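Long-range contacts in putative thioesterase II (Thermobifida fusca, PDB 3BBJ), which probably hydrolyses acyl-CoA or related thioesters, using a chain built from two hot-dog domains: residues A[87-92]-A[103-108]; A[57-62]-A[107-112]. All blocks are in the same frame, centred on the assembly; numbering follows the deposited sequence.

Contact 1 (A[87-92]-A[103-108]). With EDO (1,2-ethanediol), chain G.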
loop_
_atom_site.group_PDB
_atom_site.type_symbol
_atom_site.label_atom_id
_atom_site.label_comp_id
_atom_site.label_asym_id
_atom_site.label_seq_id
_atom_site.Cartn_x
_atom_site.Cartn_y
_atom_site.Cartn_z
ATOM N N VAL A 87 -6.143 -12.115 13.292
ATOM C CA VAL A 87 -6.277 -11.752 11.860
ATOM C C VAL A 87 -6.736 -12.924 10.977
ATOM O O VAL A 87 -6.181 -14.006 11.047
ATOM C CB VAL A 87 -4.921 -11.179 11.289
ATOM C CG1 VAL A 87 -5.013 -10.852 9.800
ATOM C CG2 VAL A 87 -4.500 -9.942 12.051
ATOM N N THR A 88 -7.774 -12.695 10.166
ATOM C CA THR A 88 -8.266 -13.676 9.173
ATOM C C THR A 88 -8.204 -13.030 7.792
ATOM O O THR A 88 -8.810 -11.993 7.550
ATOM C CB THR A 88 -9.714 -14.149 9.448
ATOM O OG1 THR A 88 -9.737 -14.941 10.640
ATOM C CG2 THR A 88 -10.250 -15.003 8.307
ATOM N N THR A 89 -7.492 -13.671 6.884
ATOM C CA THR A 89 -7.222 -13.100 5.577
ATOM C C THR A 89 -8.005 -13.788 4.457
ATOM O O THR A 89 -7.915 -15.007 4.285
ATOM C CB THR A 89 -5.715 -13.121 5.335
ATOM O OG1 THR A 89 -5.114 -12.356 6.380
ATOM C CG2 THR A 89 -5.339 -12.499 3.974
ATOM N N VAL A 90 -8.765 -12.971 3.720
ATOM C CA VAL A 90 -9.662 -13.416 2.654
ATOM C C VAL A 90 -9.290 -12.805 1.286
ATOM O O VAL A 90 -9.052 -11.604 1.152
ATOM C CB VAL A 90 -11.172 -13.058 2.995
ATOM C CG1 VAL A 90 -12.166 -13.675 1.965
ATOM C CG2 VAL A 90 -11.534 -13.505 4.420
ATOM N N GLN A 91 -9.227 -13.663 0.278
ATOM C CA GLN A 91 -9.040 -13.250 -1.108
ATOM C C GLN A 91 -10.417 -13.222 -1.778
ATOM O O GLN A 91 -11.240 -14.146 -1.613
ATOM C CB GLN A 91 -8.108 -14.227 -1.805
ATOM C CG GLN A 91 -7.795 -13.981 -3.255
ATOM C CD GLN A 91 -6.732 -14.962 -3.751
ATOM O OE1 GLN A 91 -7.021 -15.874 -4.534
ATOM N NE2 GLN A 91 -5.508 -14.815 -3.245
ATOM N N THR A 92 -10.672 -12.140 -2.503
ATOM C CA THR A 92 -11.958 -11.929 -3.147
ATOM C C THR A 92 -11.693 -11.356 -4.539
ATOM O O THR A 92 -10.898 -10.408 -4.699
ATOM C CB THR A 92 -12.853 -10.997 -2.294
ATOM O OG1 THR A 92 -14.094 -10.744 -2.967
ATOM C CG2 THR A 92 -12.145 -9.667 -1.986
ATOM N N THR A 103 -9.008 -7.926 -8.139
ATOM C CA THR A 103 -8.814 -8.831 -7.004
ATOM C C THR A 103 -8.312 -8.060 -5.784
ATOM O O THR A 103 -7.505 -7.151 -5.903
ATOM C CB THR A 103 -7.862 -9.986 -7.307
ATOM O OG1 THR A 103 -7.845 -10.875 -6.182
ATOM C CG2 THR A 103 -6.460 -9.498 -7.572
ATOM N N GLY A 104 -8.847 -8.429 -4.621
ATOM C CA GLY A 104 -8.450 -7.861 -3.348
ATOM C C GLY A 104 -8.062 -8.951 -2.358
ATOM O O GLY A 104 -8.553 -10.078 -2.449
ATOM N N THR A 105 -7.113 -8.643 -1.470
ATOM C CA THR A 105 -6.797 -9.523 -0.351
ATOM C C THR A 105 -6.937 -8.619 0.860
ATOM O O THR A 105 -6.479 -7.490 0.848
ATOM C CB THR A 105 -5.422 -10.174 -0.480
ATOM O OG1 THR A 105 -5.355 -10.841 -1.747
ATOM C CG2 THR A 105 -5.184 -11.203 0.654
ATOM N N LEU A 106 -7.671 -9.088 1.854
ATOM C CA LEU A 106 -8.009 -8.277 2.999
ATOM C C LEU A 106 -7.643 -8.976 4.279
ATOM O O LEU A 106 -8.071 -10.111 4.523
ATOM C CB LEU A 106 -9.517 -7.930 3.013
ATOM C CG LEU A 106 -10.070 -7.002 1.911
ATOM C CD1 LEU A 106 -10.251 -7.746 0.593
ATOM C CD2 LEU A 106 -11.380 -6.372 2.324
ATOM N N ALA A 107 -6.830 -8.289 5.086
ATOM C CA ALA A 107 -6.518 -8.743 6.425
ATOM C C ALA A 107 -7.665 -8.206 7.259
ATOM O O ALA A 107 -7.821 -6.980 7.386
ATOM C CB ALA A 107 -5.175 -8.186 6.909
ATOM N N THR A 108 -8.481 -9.115 7.798
ATOM C CA THR A 108 -9.595 -8.722 8.658
ATOM C C THR A 108 -9.252 -9.040 10.097
ATOM O O THR A 108 -8.587 -10.042 10.389
ATOM C CB THR A 108 -10.938 -9.410 8.296
ATOM O OG1 THR A 108 -10.980 -10.716 8.869
ATOM C CG2 THR A 108 -11.139 -9.494 6.766
HETATM C C1 EDO G . -2.763 -14.467 15.174
HETATM O O1 EDO G . -3.938 -14.259 14.372
HETATM C C2 EDO G . -3.116 -14.933 16.601
HETATM O O2 EDO G . -2.716 -14.017 17.637
#

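Contact 2 (A[57-62]-A[107-112])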
loop_
_atom_site.group_PDB
_atom_site.type_symbol
_atom_site.label_atom_id
_atom_site.label_comp_id
_atom_site.label_asym_id
_atom_site.label_seq_id
_atom_site.Cartn_x
_atom_site.Cartn_y
_atom_site.Cartn_z
ATOM N N HIS A 57 -13.761 -6.330 10.871
ATOM C CA HIS A 57 -13.195 -5.200 10.102
ATOM C C HIS A 57 -12.111 -5.535 9.128
ATOM O O HIS A 57 -11.309 -6.425 9.363
ATOM C CB HIS A 57 -12.603 -4.163 11.058
ATOM C CG HIS A 57 -13.529 -3.790 12.159
ATOM N ND1 HIS A 57 -13.205 -3.945 13.486
ATOM C CD2 HIS A 57 -14.803 -3.342 12.128
ATOM C CE1 HIS A 57 -14.227 -3.565 14.233
ATOM N NE2 HIS A 57 -15.210 -3.197 13.432
ATOM N N ALA A 58 -12.072 -4.744 8.064
ATOM C CA ALA A 58 -11.055 -4.837 7.017
ATOM C C ALA A 58 -9.911 -3.903 7.411
ATOM O O ALA A 58 -9.987 -2.686 7.191
ATOM C CB ALA A 58 -11.652 -4.422 5.691
ATOM N N VAL A 59 -8.862 -4.474 8.005
ATOM C CA VAL A 59 -7.765 -3.675 8.569
ATOM C C VAL A 59 -6.681 -3.325 7.555
ATOM O O VAL A 59 -6.139 -2.213 7.605
ATOM C CB VAL A 59 -7.201 -4.323 9.851
ATOM C CG1 VAL A 59 -5.923 -3.642 10.284
ATOM C CG2 VAL A 59 -8.271 -4.222 10.967
ATOM N N SER A 60 -6.360 -4.258 6.653
ATOM C CA SER A 60 -5.510 -3.942 5.496
ATOM C C SER A 60 -6.104 -4.600 4.275
ATOM O O SER A 60 -6.340 -5.802 4.272
ATOM C CB SER A 60 -4.065 -4.414 5.662
ATOM O OG SER A 60 -3.540 -3.987 6.900
ATOM N N SER A 61 -6.312 -3.796 3.234
ATOM C CA SER A 61 -6.900 -4.259 1.997
ATOM C C SER A 61 -6.034 -3.814 0.815
ATOM O O SER A 61 -5.814 -2.623 0.626
ATOM C CB SER A 61 -8.312 -3.686 1.874
ATOM O OG SER A 61 -9.077 -3.925 3.053
ATOM N N SER A 62 -5.552 -4.785 0.038
ATOM C CA SER A 62 -4.775 -4.549 -1.183
ATOM C C SER A 62 -5.536 -5.055 -2.392
ATOM O O SER A 62 -5.927 -6.236 -2.457
ATOM C CB SER A 62 -3.435 -5.268 -1.132
ATOM O OG SER A 62 -3.581 -6.545 -0.548
ATOM N N ALA A 107 -6.830 -8.289 5.086
ATOM C CA ALA A 107 -6.518 -8.743 6.425
ATOM C C ALA A 107 -7.665 -8.206 7.259
ATOM O O ALA A 107 -7.821 -6.980 7.386
ATOM C CB ALA A 107 -5.175 -8.186 6.909
ATOM N N THR A 108 -8.481 -9.115 7.798
ATOM C CA THR A 108 -9.595 -8.722 8.658
ATOM C C THR A 108 -9.252 -9.040 10.097
ATOM O O THR A 108 -8.587 -10.042 10.389
ATOM C CB THR A 108 -10.938 -9.410 8.296
ATOM O OG1 THR A 108 -10.980 -10.716 8.869
ATOM C CG2 THR A 108 -11.139 -9.494 6.766
ATOM N N ALA A 109 -9.694 -8.157 10.980
ATOM C CA ALA A 109 -9.501 -8.295 12.418
ATOM C C ALA A 109 -10.655 -7.528 13.080
ATOM O O ALA A 109 -11.518 -7.003 12.392
ATOM C CB ALA A 109 -8.158 -7.730 12.835
ATOM N N THR A 110 -10.683 -7.487 14.403
ATOM C CA THR A 110 -11.716 -6.756 15.119
ATOM C C THR A 110 -11.034 -5.710 15.963
ATOM O O THR A 110 -10.389 -6.034 16.928
ATOM C CB THR A 110 -12.574 -7.698 16.004
ATOM O OG1 THR A 110 -13.206 -8.670 15.161
ATOM C CG2 THR A 110 -13.657 -6.909 16.793
ATOM N N LEU A 111 -11.172 -4.453 15.578
ATOM C CA LEU A 111 -10.572 -3.359 16.314
ATOM C C LEU A 111 -11.430 -2.969 17.512
ATOM O O LEU A 111 -12.639 -3.178 17.512
ATOM C CB LEU A 111 -10.424 -2.138 15.420
ATOM C CG LEU A 111 -9.557 -2.261 14.167
ATOM C CD1 LEU A 111 -9.480 -0.894 13.493
ATOM C CD2 LEU A 111 -8.190 -2.798 14.538
ATOM N N ASP A 112 -10.782 -2.371 18.505
ATOM C CA ASP A 112 -11.440 -1.856 19.686
ATOM C C ASP A 112 -11.896 -0.440 19.329
ATOM O O ASP A 112 -11.055 0.423 19.095
ATOM C CB ASP A 112 -10.450 -1.865 20.870
ATOM C CG ASP A 112 -10.979 -1.155 22.114
ATOM O OD1 ASP A 112 -12.149 -0.720 22.140
ATOM O OD2 ASP A 112 -10.192 -1.019 23.080
#

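Contact 1 (A[87-92]-A[103-108])
The carbonyl oxygen of T88 is gripped twice, and both donors belong to T108. The hydroxyl T108 OG1 gives its proton to T88 O at 2.8 Å, in the carbonyl plane on a lone pair, while T108 N donates to T88 O at 2.9 Å from above that plane, 40° out of it. The double hold depends on the threonine torsion: with chi1 at 82°, OG1 occupies the crowded position between backbone N and carbonyl carbon and so faces the neighbouring strand. S53 OG is a second partner of this hydroxyl. From here the ladder runs on in regular antiparallel fashion, T88, V90 and T92 forming hydrogen-bonded pairs with T108, L106 and G104. Its straightest bond lies at the far end, where G104 N points almost directly (178°) at T92 O. At the near end of the ladder V87 CG1 rests on A107 CB.

The two faces differ. Toward helix 38-51, T92 crosses L106 obliquely, CG2 meeting CD1 at 3.7 Å; T92 has OG1 anti to its backbone N, and this hydroxyl bonds to S48 OG. T88 OG1 likewise bonds to D54 OD1. On the other face T89 and T105 cross with methyl against methyl, CG2 to CG2 at 3.6 Å. This face turns toward the second subunit, whose H64 packs on T105, and Q91 packs against Q91 of the second subunit. The ladder holds together the antiparallel beta hairpin of strands 88-96 and 99-109, a piece of the curved sheet that wraps a central helix in the hot-dog fold.

Contact 2 (A[57-62]-A[107-112])
A classic beta bulge interrupts the antiparallel pairing of strands 57-65 and 99-109: V59 and S60 both face A107. Its mark is the oxygen A107 O, which accepts V59 N at 2.8 Å, nearly along the C=O axis, and S60 N at 3.2 Å, on a lone pair. In return A107 N donates to S60 O at 2.7 Å. Ahead of the bulge, H57 and A109 form a hydrogen-bonded pair, H57 N to A109 O and A109 N to H57 O.

Past A109 the chain leaves the strand, and the H57 side chain takes over the pairing. Its CG stands anti to the carbonyl carbon (chi1 -49°), which carries the ring along the departing chain until ND1 receives L111 N at 3.0 Å. The donor lies only 5° out of the ring plane and the bond is nearly straight, 163°. An alanine here would lose this imidazole acceptor and would probably leave the segment around L111 less firmly tied to the strand. Alongside the strand, V59 and L111 reach tip to tip, CG2 to CD2 at 3.8 Å, and V59 CG2 also touches A109 CB. L267 and W246 of the second subunit pack on V59 and L111 respectively. Since ND1 accepts the N-H of L111, it is probably unprotonated, and a neutral H57 would then carry its proton on NE2.

Contacts 1 and 2 flank one strand: 99-109 pairs with 88-96 in the first and with 57-65 in the second, so three neighbouring strands lie side by side, and the centres of the two contacts are about 8 Å apart. A107 and T108 belong to both. Along the chain 57-62 comes first, then 87-92, and finally 103-112, which closes both ladders. Between them T105 N probably bonds to S62 O, and L106 packs on S61 and A58, tying the ladders across the shared strand. All four segments belong to the N-terminal acyl-CoA thioesterase domain, and both contacts touch the second subunit. The principle illustrated is that one shared strand can knit a hot-dog sheet and serve the dimer interface together.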